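Local coordinates for protein glucose-6-phosphate isomerase (Chlamydia trachomatis D/UW-3/CX, PDB 6OTU) that catalyses the reversible isomerisation of glucose-6-phosphate to fructose-6-phosphate, at residues A[105-110]-A[122-127]; A[244-249]-A[261-266]; A[404-409]-A[459-464]. All blocks are in the same frame, centred on the assembly; numbering follows the deposited sequence.

Interaction 1 (A[105-110]-A[122-127]); sequences PVLHTA and EEAAAI
Leu-107 meets Ala-124 and Ile-127 with the two branches of one isobutyl group, a small worked example of a loop docking on a helix through small aliphatic groups. Its CD2 comes down on the methyl of Ala-124, with CD2 to CB at 3.6 Å, while CD1 lies 3.9 Å from CG1 of Ile-127 and 4.1 Å from CB of Glu-123. Ile-127 turns its other branch to Ala-110: with CG2 anti to the backbone N, that methyl packs against Ala-110 CB at 3.5 Å. The same alanine methyl also lies 3.6 Å from the carbonyl O of Ala-124. At the exposed margin, the ring of Pro-105 merely grazes Glu-123, CG to CB at 4.5 Å.

Behind this first shell, a weak backbone bond from Ala-110 N to Leu-107 O spans the loop where it runs into the short helix 110-113. Across the contact, the Ile-127 N to Glu-123 O bond of helix 122-148 joins two residues one helical turn apart, and both turn toward the loop. Further out, Ile-127 also touches Trp-263 and Ser-265, and the His-108 ring stacks on Phe-270. No hydrogen bond joins the two segments, so the contact rests on the fit of aliphatic groups, and the start of the long helix is held to the loop by buried carbon surface rather than by directed polar bonds.

Interaction 2 (A[244-249]-A[261-266]); sequences TSQGSP and HLWDSI
Thr-244 and Ser-245 pair with His-261 and Leu-262 in parallel register at the margin of the five-stranded parallel sheet, where 258-262 is an outermost strand of the chain. This is the tight part. Leu-262 N donates to Thr-244 O at 3.2 Å, and the same oxygen receives a CA-H...O contact from His-261. CG of Leu-262 sits between the backbone N and the carbonyl carbon (chi1 66°), and from there CD2 closes in to 3.5 Å from Thr-244 C. Ser-245 OG, also buried, donates to Asp-264 OD1, meeting it from above the carboxylate plane. The neighbouring Lys-211, part of the glucose-6-phosphate pocket, bonds the carbonyls of Asp-264 and Ile-266, tying this strand exit to the sugar site.

Past the strands the pairing slackens: Gln-246 N reaches Leu-262 O in a weak bond only, and a type II turn carries 245-248 off toward solvent. Side chains take over here. The Gln-246 amide stacks over one face of the His-261 ring, the planes 23° apart, with Gln-246 NE2 3.7 Å from His-261 CE1, while the imidazole NE2 is held by Asp-251. The indole of Trp-263, which also leans on helix 122-148, donates through NE1 to Gln-246 OE1 at 3.0 Å, with the oxygen close to the indole plane.

Interaction 3 (A[404-409]-A[459-464]); sequences IGFLHN and LVAQQL
Phe-406 and Leu-464 cross obliquely where two parallel strands, 401-406 and 456-461, leave the mixed sheet of the isomerase fold. Leu-464 lays its CB over one face of the phenyl ring in a CH-pi contact, 4.0 Å from the centroid and 14° off the normal. CG of Phe-406 stands anti to the carbonyl carbon (chi1 -53°), beside the backbone N, and from there the ring's CD1 lies 4.0 Å from Ala-461 CB, on the same side of the sheet.

Leu-407 meets its neighbours differently. It crosses Val-460 at about a right angle, CD2 to CG1 at 4.0 Å, and sets CD1 against the carboxamide of Gln-462. His-408 instead runs side by side with Gln-462, pointing the same way, and Gln-462 OE1 lies at the edge of the imidazole, 3.3 Å from His-408 CD2. Leu-407 and Val-460 also pack on Thr-533 and Leu-532 of the second subunit, so this flank belongs to the dimer interface.

Backbone bonds set the register: Gly-405 N to Leu-459 O, a weak one from Ala-461 N to Gly-405 O, and Leu-407 N to Ala-461 O. Beyond the strand ends, a water takes the Leu-464 N-H and donates to His-408 O, while extended Gln-463 donates through NE2 to Asn-409 O at 3.0 Å and 167°.

How the interactions relate
Interactions 1 and 2 are neighbours: their centres lie 13 Å apart, and Leu-107 N probably bonds Ser-265 O at 2.8 Å. The loop and helix of interaction 1 thus abut the strand exit of interaction 2. Interaction 3 stands apart in the other, mixed sheet, about 21 Å from interaction 2 between nearest atoms and across the chain's centre from it. The chemistry follows position. Interaction 1 is largely buried and apolar; the two strand pairs combine buried backbone ladders with polar side chains at their exposed ends. Of these, interaction 2 borders the substrate pocket, whereas interaction 3 touches the second subunit.

Interaction 1 (A[105-110]-A[122-127])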
ATOM      1  N   PRO A 105     -18.859   7.082 -24.567  1.00 43.67           N
ATOM      2  CA  PRO A 105     -18.334   5.710 -24.612  1.00 39.69           C
ATOM      3  C   PRO A 105     -17.111   5.528 -23.722  1.00 39.09           C
ATOM      4  O   PRO A 105     -16.533   6.473 -23.181  1.00 39.37           O
ATOM      5  CB  PRO A 105     -17.962   5.509 -26.085  1.00 40.20           C
ATOM      6  CG  PRO A 105     -17.882   6.872 -26.661  1.00 37.60           C
ATOM      7  CD  PRO A 105     -18.852   7.710 -25.899  1.00 36.38           C
ATOM      8  N   VAL A 106     -16.711   4.258 -23.615  1.00 39.13           N
ATOM      9  CA  VAL A 106     -15.660   3.757 -22.733  1.00 36.77           C
ATOM     10  C   VAL A 106     -14.756   2.861 -23.573  1.00 37.79           C
ATOM     11  O   VAL A 106     -15.085   1.695 -23.834  1.00 40.54           O
ATOM     12  CB  VAL A 106     -16.285   3.001 -21.543  1.00 36.78           C
ATOM     13  CG1 VAL A 106     -15.234   2.353 -20.665  1.00 29.72           C
ATOM     14  CG2 VAL A 106     -17.186   3.943 -20.754  1.00 36.55           C
ATOM     15  N   LEU A 107     -13.622   3.397 -24.030  1.00 34.95           N
ATOM     16  CA  LEU A 107     -12.965   2.803 -25.190  1.00 38.76           C
ATOM     17  C   LEU A 107     -11.466   2.572 -24.989  1.00 35.50           C
ATOM     18  O   LEU A 107     -10.694   2.615 -25.954  1.00 33.01           O
ATOM     19  CB  LEU A 107     -13.223   3.666 -26.426  1.00 39.78           C
ATOM     20  CG  LEU A 107     -14.579   3.355 -27.067  1.00 37.52           C
ATOM     21  CD1 LEU A 107     -14.972   4.438 -28.072  1.00 39.69           C
ATOM     22  CD2 LEU A 107     -14.503   1.984 -27.738  1.00 34.41           C
ATOM     23  N   HIS A 108     -11.035   2.269 -23.760  1.00 30.13           N
ATOM     24  CA  HIS A 108      -9.634   1.902 -23.570  1.00 29.98           C
ATOM     25  C   HIS A 108      -9.266   0.617 -24.327  1.00 38.63           C
ATOM     26  O   HIS A 108      -8.125   0.493 -24.788  1.00 35.98           O
ATOM     27  CB  HIS A 108      -9.308   1.781 -22.081  1.00 29.37           C
ATOM     28  CG  HIS A 108     -10.270   0.930 -21.314  1.00 33.78           C
ATOM     29  ND1 HIS A 108     -11.515   1.378 -20.925  1.00 33.42           N
ATOM     30  CD2 HIS A 108     -10.168  -0.341 -20.861  1.00 30.60           C
ATOM     31  CE1 HIS A 108     -12.137   0.417 -20.266  1.00 32.12           C
ATOM     32  NE2 HIS A 108     -11.346  -0.639 -20.223  1.00 31.78           N
ATOM     33  N   THR A 109     -10.213  -0.320 -24.521  1.00 35.24           N
ATOM     34  CA  THR A 109      -9.894  -1.510 -25.320  1.00 36.74           C
ATOM     35  C   THR A 109      -9.533  -1.154 -26.764  1.00 38.37           C
ATOM     36  O   THR A 109      -8.721  -1.844 -27.396  1.00 39.16           O
ATOM     37  CB  THR A 109     -11.051  -2.526 -25.313  1.00 31.25           C
ATOM     38  OG1 THR A 109     -12.261  -1.920 -25.776  1.00 35.05           O
ATOM     39  CG2 THR A 109     -11.268  -3.110 -23.917  1.00 34.41           C
ATOM     40  N   ALA A 110     -10.120  -0.087 -27.307  1.00 34.03           N
ATOM     41  CA  ALA A 110      -9.830   0.268 -28.686  1.00 33.38           C
ATOM     42  C   ALA A 110      -8.410   0.819 -28.859  1.00 40.05           C
ATOM     43  O   ALA A 110      -7.897   0.822 -29.985  1.00 36.62           O
ATOM     44  CB  ALA A 110     -10.874   1.262 -29.194  1.00 32.15           C
ATOM     45  N   GLU A 122     -17.741   2.843 -35.946  1.00 49.60           N
ATOM     46  CA  GLU A 122     -18.129   4.150 -35.406  1.00 51.42           C
ATOM     47  C   GLU A 122     -17.087   4.643 -34.406  1.00 45.92           C
ATOM     48  O   GLU A 122     -15.901   4.706 -34.772  1.00 47.07           O
ATOM     49  CB  GLU A 122     -19.529   3.993 -34.897  1.00 49.28           C
ATOM     50  CG  GLU A 122     -20.388   3.524 -36.028  1.00 60.43           C
ATOM     51  CD  GLU A 122     -21.826   3.619 -35.699  1.00 64.43           C
ATOM     52  OE1 GLU A 122     -22.114   3.982 -34.540  1.00 66.17           O
ATOM     53  OE2 GLU A 122     -22.669   3.320 -36.575  1.00 68.86           O
ATOM     54  N   GLU A 123     -17.468   5.040 -33.185  1.00 44.62           N
ATOM     55  CA  GLU A 123     -16.495   5.681 -32.302  1.00 42.75           C
ATOM     56  C   GLU A 123     -15.354   4.729 -31.972  1.00 40.26           C
ATOM     57  O   GLU A 123     -14.193   5.142 -31.897  1.00 44.34           O
ATOM     58  CB  GLU A 123     -17.169   6.176 -31.023  1.00 42.38           C
ATOM     59  CG  GLU A 123     -17.946   7.463 -31.163  1.00 57.17           C
ATOM     60  CD  GLU A 123     -19.420   7.263 -30.866  1.00 68.30           C
ATOM     61  OE1 GLU A 123     -19.910   6.126 -31.075  1.00 69.23           O
ATOM     62  OE2 GLU A 123     -20.085   8.230 -30.423  1.00 73.44           O
ATOM     63  N   ALA A 124     -15.661   3.442 -31.807  1.00 39.54           N
ATOM     64  CA  ALA A 124     -14.624   2.475 -31.465  1.00 37.70           C
ATOM     65  C   ALA A 124     -13.605   2.338 -32.588  1.00 45.90           C
ATOM     66  O   ALA A 124     -12.398   2.227 -32.328  1.00 36.99           O
ATOM     67  CB  ALA A 124     -15.257   1.123 -31.138  1.00 37.57           C
ATOM     68  N   ALA A 125     -14.076   2.335 -33.841  1.00 40.76           N
ATOM     69  CA  ALA A 125     -13.162   2.289 -34.978  1.00 42.08           C
ATOM     70  C   ALA A 125     -12.307   3.547 -35.054  1.00 50.03           C
ATOM     71  O   ALA A 125     -11.127   3.479 -35.420  1.00 54.58           O
ATOM     72  CB  ALA A 125     -13.941   2.105 -36.281  1.00 45.35           C
ATOM     73  N   ALA A 126     -12.887   4.708 -34.743  1.00 43.59           N
ATOM     74  CA  ALA A 126     -12.114   5.946 -34.804  1.00 42.79           C
ATOM     75  C   ALA A 126     -11.001   5.936 -33.768  1.00 45.77           C
ATOM     76  O   ALA A 126      -9.866   6.329 -34.063  1.00 47.58           O
ATOM     77  CB  ALA A 126     -13.028   7.160 -34.613  1.00 44.40           C
ATOM     78  N   ILE A 127     -11.304   5.473 -32.552  1.00 43.09           N
ATOM     79  CA  ILE A 127     -10.277   5.383 -31.516  1.00 35.72           C
ATOM     80  C   ILE A 127      -9.196   4.391 -31.927  1.00 38.88           C
ATOM     81  O   ILE A 127      -8.005   4.598 -31.661  1.00 36.21           O
ATOM     82  CB  ILE A 127     -10.902   4.995 -30.159  1.00 34.42           C
ATOM     83  CG1 ILE A 127     -11.837   6.095 -29.639  1.00 35.39           C
ATOM     84  CG2 ILE A 127      -9.802   4.618 -29.143  1.00 32.35           C
ATOM     85  CD1 ILE A 127     -11.133   7.300 -29.042  1.00 39.08           C
TER

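Interaction 2 (A[244-249]-A[261-266])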
ATOM      1  N   THR A 244      -1.960  14.521 -23.915  1.00 34.86           N
ATOM      2  CA  THR A 244      -3.204  15.119 -23.450  1.00 34.81           C
ATOM      3  C   THR A 244      -4.334  14.771 -24.407  1.00 39.23           C
ATOM      4  O   THR A 244      -4.109  14.282 -25.520  1.00 42.03           O
ATOM      5  CB  THR A 244      -3.090  16.650 -23.319  1.00 35.75           C
ATOM      6  OG1 THR A 244      -4.315  17.154 -22.794  1.00 42.92           O
ATOM      7  CG2 THR A 244      -2.866  17.305 -24.678  1.00 35.64           C
ATOM      8  N   SER A 245      -5.560  15.030 -23.947  1.00 34.97           N
ATOM      9  CA  SER A 245      -6.748  14.889 -24.779  1.00 37.57           C
ATOM     10  C   SER A 245      -6.670  15.806 -25.997  1.00 38.89           C
ATOM     11  O   SER A 245      -6.132  16.914 -25.935  1.00 41.58           O
ATOM     12  CB  SER A 245      -8.000  15.218 -23.961  1.00 40.45           C
ATOM     13  OG  SER A 245      -9.113  14.478 -24.434  1.00 51.97           O
ATOM     14  N   GLN A 246      -7.215  15.341 -27.120  1.00 39.20           N
ATOM     15  CA  GLN A 246      -7.209  16.167 -28.319  1.00 41.06           C
ATOM     16  C   GLN A 246      -8.059  17.416 -28.107  1.00 35.39           C
ATOM     17  O   GLN A 246      -9.156  17.351 -27.549  1.00 36.65           O
ATOM     18  CB  GLN A 246      -7.721  15.376 -29.520  1.00 41.16           C
ATOM     19  CG  GLN A 246      -7.370  16.004 -30.858  1.00 47.63           C
ATOM     20  CD  GLN A 246      -7.127  14.963 -31.938  1.00 63.78           C
ATOM     21  OE1 GLN A 246      -7.671  13.860 -31.885  1.00 64.48           O
ATOM     22  NE2 GLN A 246      -6.302  15.309 -32.922  1.00 72.14           N
ATOM     23  N   GLY A 247      -7.546  18.562 -28.549  1.00 36.00           N
ATOM     24  CA  GLY A 247      -8.243  19.822 -28.348  1.00 37.39           C
ATOM     25  C   GLY A 247      -8.176  20.375 -26.937  1.00 36.22           C
ATOM     26  O   GLY A 247      -8.783  21.419 -26.668  1.00 52.89           O
ATOM     27  N   SER A 248      -7.471  19.698 -26.030  1.00 35.52           N
ATOM     28  CA  SER A 248      -7.218  20.185 -24.687  1.00 46.14           C
ATOM     29  C   SER A 248      -6.427  21.497 -24.698  1.00 42.15           C
ATOM     30  O   SER A 248      -5.763  21.828 -25.681  1.00 36.37           O
ATOM     31  CB  SER A 248      -6.460  19.104 -23.904  1.00 34.49           C
ATOM     32  OG  SER A 248      -5.568  19.667 -22.971  1.00 46.63           O
ATOM     33  N   PRO A 249      -6.471  22.254 -23.596  1.00 38.88           N
ATOM     34  CA  PRO A 249      -5.638  23.467 -23.502  1.00 37.33           C
ATOM     35  C   PRO A 249      -4.154  23.190 -23.626  1.00 38.84           C
ATOM     36  O   PRO A 249      -3.384  24.121 -23.890  1.00 46.39           O
ATOM     37  CB  PRO A 249      -5.979  24.028 -22.115  1.00 37.99           C
ATOM     38  CG  PRO A 249      -7.314  23.446 -21.784  1.00 41.00           C
ATOM     39  CD  PRO A 249      -7.315  22.075 -22.403  1.00 38.33           C
ATOM     40  N   HIS A 261      -1.742  12.236 -28.167  1.00 33.75           N
ATOM     41  CA  HIS A 261      -3.147  12.348 -27.806  1.00 35.25           C
ATOM     42  C   HIS A 261      -3.697  11.044 -27.246  1.00 35.35           C
ATOM     43  O   HIS A 261      -3.342   9.950 -27.703  1.00 33.09           O
ATOM     44  CB  HIS A 261      -4.003  12.742 -29.019  1.00 37.66           C
ATOM     45  CG  HIS A 261      -3.547  13.983 -29.709  1.00 43.55           C
ATOM     46  ND1 HIS A 261      -3.281  14.023 -31.059  1.00 51.19           N
ATOM     47  CD2 HIS A 261      -3.314  15.231 -29.242  1.00 48.75           C
ATOM     48  CE1 HIS A 261      -2.902  15.242 -31.396  1.00 50.19           C
ATOM     49  NE2 HIS A 261      -2.911  15.995 -30.310  1.00 48.57           N
ATOM     50  N   LEU A 262      -4.570  11.183 -26.259  1.00 33.51           N
ATOM     51  CA  LEU A 262      -5.647  10.251 -25.974  1.00 36.59           C
ATOM     52  C   LEU A 262      -6.953  10.990 -26.285  1.00 32.83           C
ATOM     53  O   LEU A 262      -6.942  12.050 -26.907  1.00 39.16           O
ATOM     54  CB  LEU A 262      -5.553   9.739 -24.533  1.00 31.98           C
ATOM     55  CG  LEU A 262      -5.758  10.729 -23.379  1.00 39.40           C
ATOM     56  CD1 LEU A 262      -6.251   9.972 -22.145  1.00 34.50           C
ATOM     57  CD2 LEU A 262      -4.475  11.526 -23.051  1.00 31.81           C
ATOM     58  N   TRP A 263      -8.085  10.434 -25.863  1.00 39.83           N
ATOM     59  CA  TRP A 263      -9.390  11.015 -26.179  1.00 42.78           C
ATOM     60  C   TRP A 263     -10.296  10.916 -24.955  1.00 32.72           C
ATOM     61  O   TRP A 263      -9.944  10.302 -23.944  1.00 33.56           O
ATOM     62  CB  TRP A 263      -9.996  10.338 -27.426  1.00 40.36           C
ATOM     63  CG  TRP A 263      -9.032  10.459 -28.569  1.00 39.79           C
ATOM     64  CD1 TRP A 263      -8.965  11.474 -29.480  1.00 37.36           C
ATOM     65  CD2 TRP A 263      -7.929   9.591 -28.857  1.00 33.68           C
ATOM     66  NE1 TRP A 263      -7.905  11.275 -30.331  1.00 34.58           N
ATOM     67  CE2 TRP A 263      -7.256  10.126 -29.969  1.00 34.18           C
ATOM     68  CE3 TRP A 263      -7.448   8.410 -28.282  1.00 33.27           C
ATOM     69  CZ2 TRP A 263      -6.134   9.517 -30.523  1.00 35.08           C
ATOM     70  CZ3 TRP A 263      -6.328   7.810 -28.832  1.00 35.45           C
ATOM     71  CH2 TRP A 263      -5.686   8.362 -29.940  1.00 36.27           C
ATOM     72  N   ASP A 264     -11.480  11.532 -25.058  1.00 33.04           N
ATOM     73  CA  ASP A 264     -12.367  11.680 -23.902  1.00 38.95           C
ATOM     74  C   ASP A 264     -12.901  10.346 -23.392  1.00 39.75           C
ATOM     75  O   ASP A 264     -13.139  10.196 -22.187  1.00 38.77           O
ATOM     76  CB  ASP A 264     -13.528  12.609 -24.244  1.00 41.97           C
ATOM     77  CG  ASP A 264     -13.186  14.061 -23.990  1.00 52.36           C
ATOM     78  OD1 ASP A 264     -12.066  14.312 -23.493  1.00 55.17           O
ATOM     79  OD2 ASP A 264     -14.014  14.946 -24.291  1.00 57.67           O
ATOM     80  N   SER A 265     -13.085   9.374 -24.281  1.00 35.93           N
ATOM     81  CA  SER A 265     -13.584   8.054 -23.933  1.00 33.94           C
ATOM     82  C   SER A 265     -12.503   7.122 -23.384  1.00 39.16           C
ATOM     83  O   SER A 265     -12.770   5.921 -23.235  1.00 36.78           O
ATOM     84  CB  SER A 265     -14.199   7.419 -25.162  1.00 33.13           C
ATOM     85  OG  SER A 265     -13.210   7.359 -26.159  1.00 33.24           O
ATOM     86  N   ILE A 266     -11.298   7.632 -23.140  1.00 31.99           N
ATOM     87  CA  ILE A 266     -10.198   6.869 -22.565  1.00 31.64           C
ATOM     88  C   ILE A 266     -10.093   7.299 -21.105  1.00 39.29           C
ATOM     89  O   ILE A 266      -9.543   8.363 -20.806  1.00 31.23           O
ATOM     90  CB  ILE A 266      -8.876   7.103 -23.306  1.00 33.97           C
ATOM     91  CG1 ILE A 266      -9.004   6.857 -24.816  1.00 36.99           C
ATOM     92  CG2 ILE A 266      -7.752   6.244 -22.692  1.00 31.37           C
ATOM     93  CD1 ILE A 266      -9.646   5.507 -25.202  1.00 32.29           C
TER

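Interaction 3 (A[404-409]-A[459-464])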
ATOM      1  N   ILE A 404      -0.542 -13.573  -6.826  1.00 31.54           N
ATOM      2  CA  ILE A 404      -0.005 -13.521  -8.179  1.00 29.89           C
ATOM      3  C   ILE A 404       1.432 -14.010  -8.154  1.00 36.22           C
ATOM      4  O   ILE A 404       2.247 -13.490  -7.387  1.00 45.19           O
ATOM      5  CB  ILE A 404      -0.076 -12.103  -8.778  1.00 30.90           C
ATOM      6  CG1 ILE A 404      -1.484 -11.529  -8.597  1.00 28.78           C
ATOM      7  CG2 ILE A 404       0.363 -12.141 -10.244  1.00 29.26           C
ATOM      8  CD1 ILE A 404      -1.753 -10.237  -9.361  1.00 28.59           C
ATOM      9  N   GLY A 405       1.751 -14.979  -9.015  1.00 30.01           N
ATOM     10  CA  GLY A 405       3.083 -15.544  -9.032  1.00 30.40           C
ATOM     11  C   GLY A 405       3.553 -15.985 -10.403  1.00 39.33           C
ATOM     12  O   GLY A 405       2.796 -16.023 -11.383  1.00 34.92           O
ATOM     13  N   PHE A 406       4.842 -16.324 -10.453  1.00 36.63           N
ATOM     14  CA  PHE A 406       5.486 -16.744 -11.689  1.00 37.33           C
ATOM     15  C   PHE A 406       6.400 -17.924 -11.409  1.00 41.59           C
ATOM     16  O   PHE A 406       6.911 -18.095 -10.289  1.00 35.44           O
ATOM     17  CB  PHE A 406       6.259 -15.584 -12.336  1.00 33.83           C
ATOM     18  CG  PHE A 406       5.417 -14.362 -12.521  1.00 31.99           C
ATOM     19  CD1 PHE A 406       4.634 -14.216 -13.652  1.00 35.15           C
ATOM     20  CD2 PHE A 406       5.344 -13.394 -11.525  1.00 33.22           C
ATOM     21  CE1 PHE A 406       3.813 -13.102 -13.820  1.00 30.42           C
ATOM     22  CE2 PHE A 406       4.533 -12.273 -11.687  1.00 36.99           C
ATOM     23  CZ  PHE A 406       3.761 -12.133 -12.842  1.00 35.40           C
ATOM     24  N   LEU A 407       6.571 -18.761 -12.437  1.00 38.53           N
ATOM     25  CA  LEU A 407       7.473 -19.902 -12.339  1.00 39.68           C
ATOM     26  C   LEU A 407       8.943 -19.513 -12.477  1.00 44.49           C
ATOM     27  O   LEU A 407       9.812 -20.287 -12.057  1.00 39.18           O
ATOM     28  CB  LEU A 407       7.124 -20.943 -13.408  1.00 35.19           C
ATOM     29  CG  LEU A 407       5.684 -21.465 -13.335  1.00 41.73           C
ATOM     30  CD1 LEU A 407       5.444 -22.522 -14.399  1.00 33.96           C
ATOM     31  CD2 LEU A 407       5.348 -22.023 -11.954  1.00 40.61           C
ATOM     32  N   HIS A 408       9.248 -18.346 -13.056  1.00 43.78           N
ATOM     33  CA  HIS A 408      10.621 -17.995 -13.380  1.00 42.13           C
ATOM     34  C   HIS A 408      10.862 -16.522 -13.140  1.00 41.06           C
ATOM     35  O   HIS A 408       9.958 -15.697 -13.285  1.00 39.10           O
ATOM     36  CB  HIS A 408      10.963 -18.310 -14.838  1.00 42.45           C
ATOM     37  CG  HIS A 408      10.947 -19.764 -15.143  1.00 38.78           C
ATOM     38  ND1 HIS A 408      11.962 -20.611 -14.751  1.00 42.88           N
ATOM     39  CD2 HIS A 408      10.031 -20.533 -15.772  1.00 39.96           C
ATOM     40  CE1 HIS A 408      11.669 -21.840 -15.129  1.00 41.75           C
ATOM     41  NE2 HIS A 408      10.508 -21.819 -15.759  1.00 42.70           N
ATOM     42  N   ASN A 409      12.099 -16.198 -12.783  1.00 43.10           N
ATOM     43  CA  ASN A 409      12.430 -14.804 -12.549  1.00 36.85           C
ATOM     44  C   ASN A 409      12.662 -14.075 -13.877  1.00 38.23           C
ATOM     45  O   ASN A 409      12.791 -14.683 -14.955  1.00 34.11           O
ATOM     46  CB  ASN A 409      13.640 -14.686 -11.619  1.00 38.67           C
ATOM     47  CG  ASN A 409      14.898 -15.316 -12.189  1.00 39.05           C
ATOM     48  OD1 ASN A 409      15.416 -14.880 -13.222  1.00 44.51           O
ATOM     49  ND2 ASN A 409      15.422 -16.329 -11.491  1.00 37.11           N
ATOM     50  N   LEU A 459      -3.051 -16.965  -9.441  1.00 34.88           N
ATOM     51  CA  LEU A 459      -2.865 -16.711 -10.859  1.00 32.84           C
ATOM     52  C   LEU A 459      -1.374 -16.768 -11.166  1.00 36.51           C
ATOM     53  O   LEU A 459      -0.587 -16.061 -10.524  1.00 30.15           O
ATOM     54  CB  LEU A 459      -3.448 -15.351 -11.237  1.00 33.33           C
ATOM     55  CG  LEU A 459      -3.387 -15.005 -12.719  1.00 34.11           C
ATOM     56  CD1 LEU A 459      -4.208 -15.996 -13.536  1.00 30.31           C
ATOM     57  CD2 LEU A 459      -3.862 -13.572 -12.929  1.00 29.58           C
ATOM     58  N   VAL A 460      -0.978 -17.610 -12.134  1.00 31.44           N
ATOM     59  CA  VAL A 460       0.439 -17.820 -12.436  1.00 34.13           C
ATOM     60  C   VAL A 460       0.672 -17.786 -13.939  1.00 32.05           C
ATOM     61  O   VAL A 460      -0.106 -18.356 -14.710  1.00 36.42           O
ATOM     62  CB  VAL A 460       0.971 -19.161 -11.867  1.00 42.41           C
ATOM     63  CG1 VAL A 460       2.509 -19.163 -11.829  1.00 40.58           C
ATOM     64  CG2 VAL A 460       0.412 -19.434 -10.507  1.00 48.99           C
ATOM     65  N   ALA A 461       1.772 -17.153 -14.348  1.00 31.29           N
ATOM     66  CA  ALA A 461       2.306 -17.254 -15.700  1.00 33.76           C
ATOM     67  C   ALA A 461       3.729 -17.790 -15.619  1.00 38.06           C
ATOM     68  O   ALA A 461       4.332 -17.829 -14.541  1.00 31.96           O
ATOM     69  CB  ALA A 461       2.276 -15.898 -16.424  1.00 31.33           C
ATOM     70  N   GLN A 462       4.265 -18.223 -16.770  1.00 37.87           N
ATOM     71  CA  GLN A 462       5.646 -18.722 -16.808  1.00 41.22           C
ATOM     72  C   GLN A 462       6.636 -17.666 -16.323  1.00 42.43           C
ATOM     73  O   GLN A 462       7.562 -17.960 -15.557  1.00 37.19           O
ATOM     74  CB  GLN A 462       6.030 -19.147 -18.224  1.00 33.40           C
ATOM     75  CG  GLN A 462       5.548 -20.499 -18.621  1.00 47.67           C
ATOM     76  CD  GLN A 462       6.062 -21.585 -17.715  1.00 53.77           C
ATOM     77  OE1 GLN A 462       7.156 -21.494 -17.150  1.00 54.36           O
ATOM     78  NE2 GLN A 462       5.270 -22.632 -17.570  1.00 63.66           N
ATOM     79  N   GLN A 463       6.482 -16.437 -16.803  1.00 39.45           N
ATOM     80  CA  GLN A 463       7.467 -15.407 -16.531  1.00 37.29           C
ATOM     81  C   GLN A 463       6.810 -14.072 -16.820  1.00 31.73           C
ATOM     82  O   GLN A 463       6.016 -13.958 -17.755  1.00 34.43           O
ATOM     83  CB  GLN A 463       8.730 -15.622 -17.385  1.00 32.73           C
ATOM     84  CG  GLN A 463       9.872 -14.649 -17.180  1.00 35.87           C
ATOM     85  CD  GLN A 463      10.937 -14.752 -18.270  1.00 37.92           C
ATOM     86  OE1 GLN A 463      10.629 -14.664 -19.457  1.00 47.46           O
ATOM     87  NE2 GLN A 463      12.190 -14.945 -17.870  1.00 33.65           N
ATOM     88  N   LEU A 464       7.095 -13.093 -15.974  1.00 32.81           N
ATOM     89  CA  LEU A 464       6.637 -11.739 -16.215  1.00 31.04           C
ATOM     90  C   LEU A 464       7.367 -11.183 -17.432  1.00 39.64           C
ATOM     91  O   LEU A 464       8.585 -11.322 -17.559  1.00 38.39           O
ATOM     92  CB  LEU A 464       6.878 -10.869 -14.974  1.00 33.75           C
ATOM     93  CG  LEU A 464       6.397  -9.409 -14.979  1.00 33.73           C
ATOM     94  CD1 LEU A 464       4.924  -9.296 -15.367  1.00 30.10           C
ATOM     95  CD2 LEU A 464       6.647  -8.743 -13.634  1.00 35.29           C
TER
HETATM   96  O   HOH W   1       8.812 -13.272 -13.734  1.00 33.11           O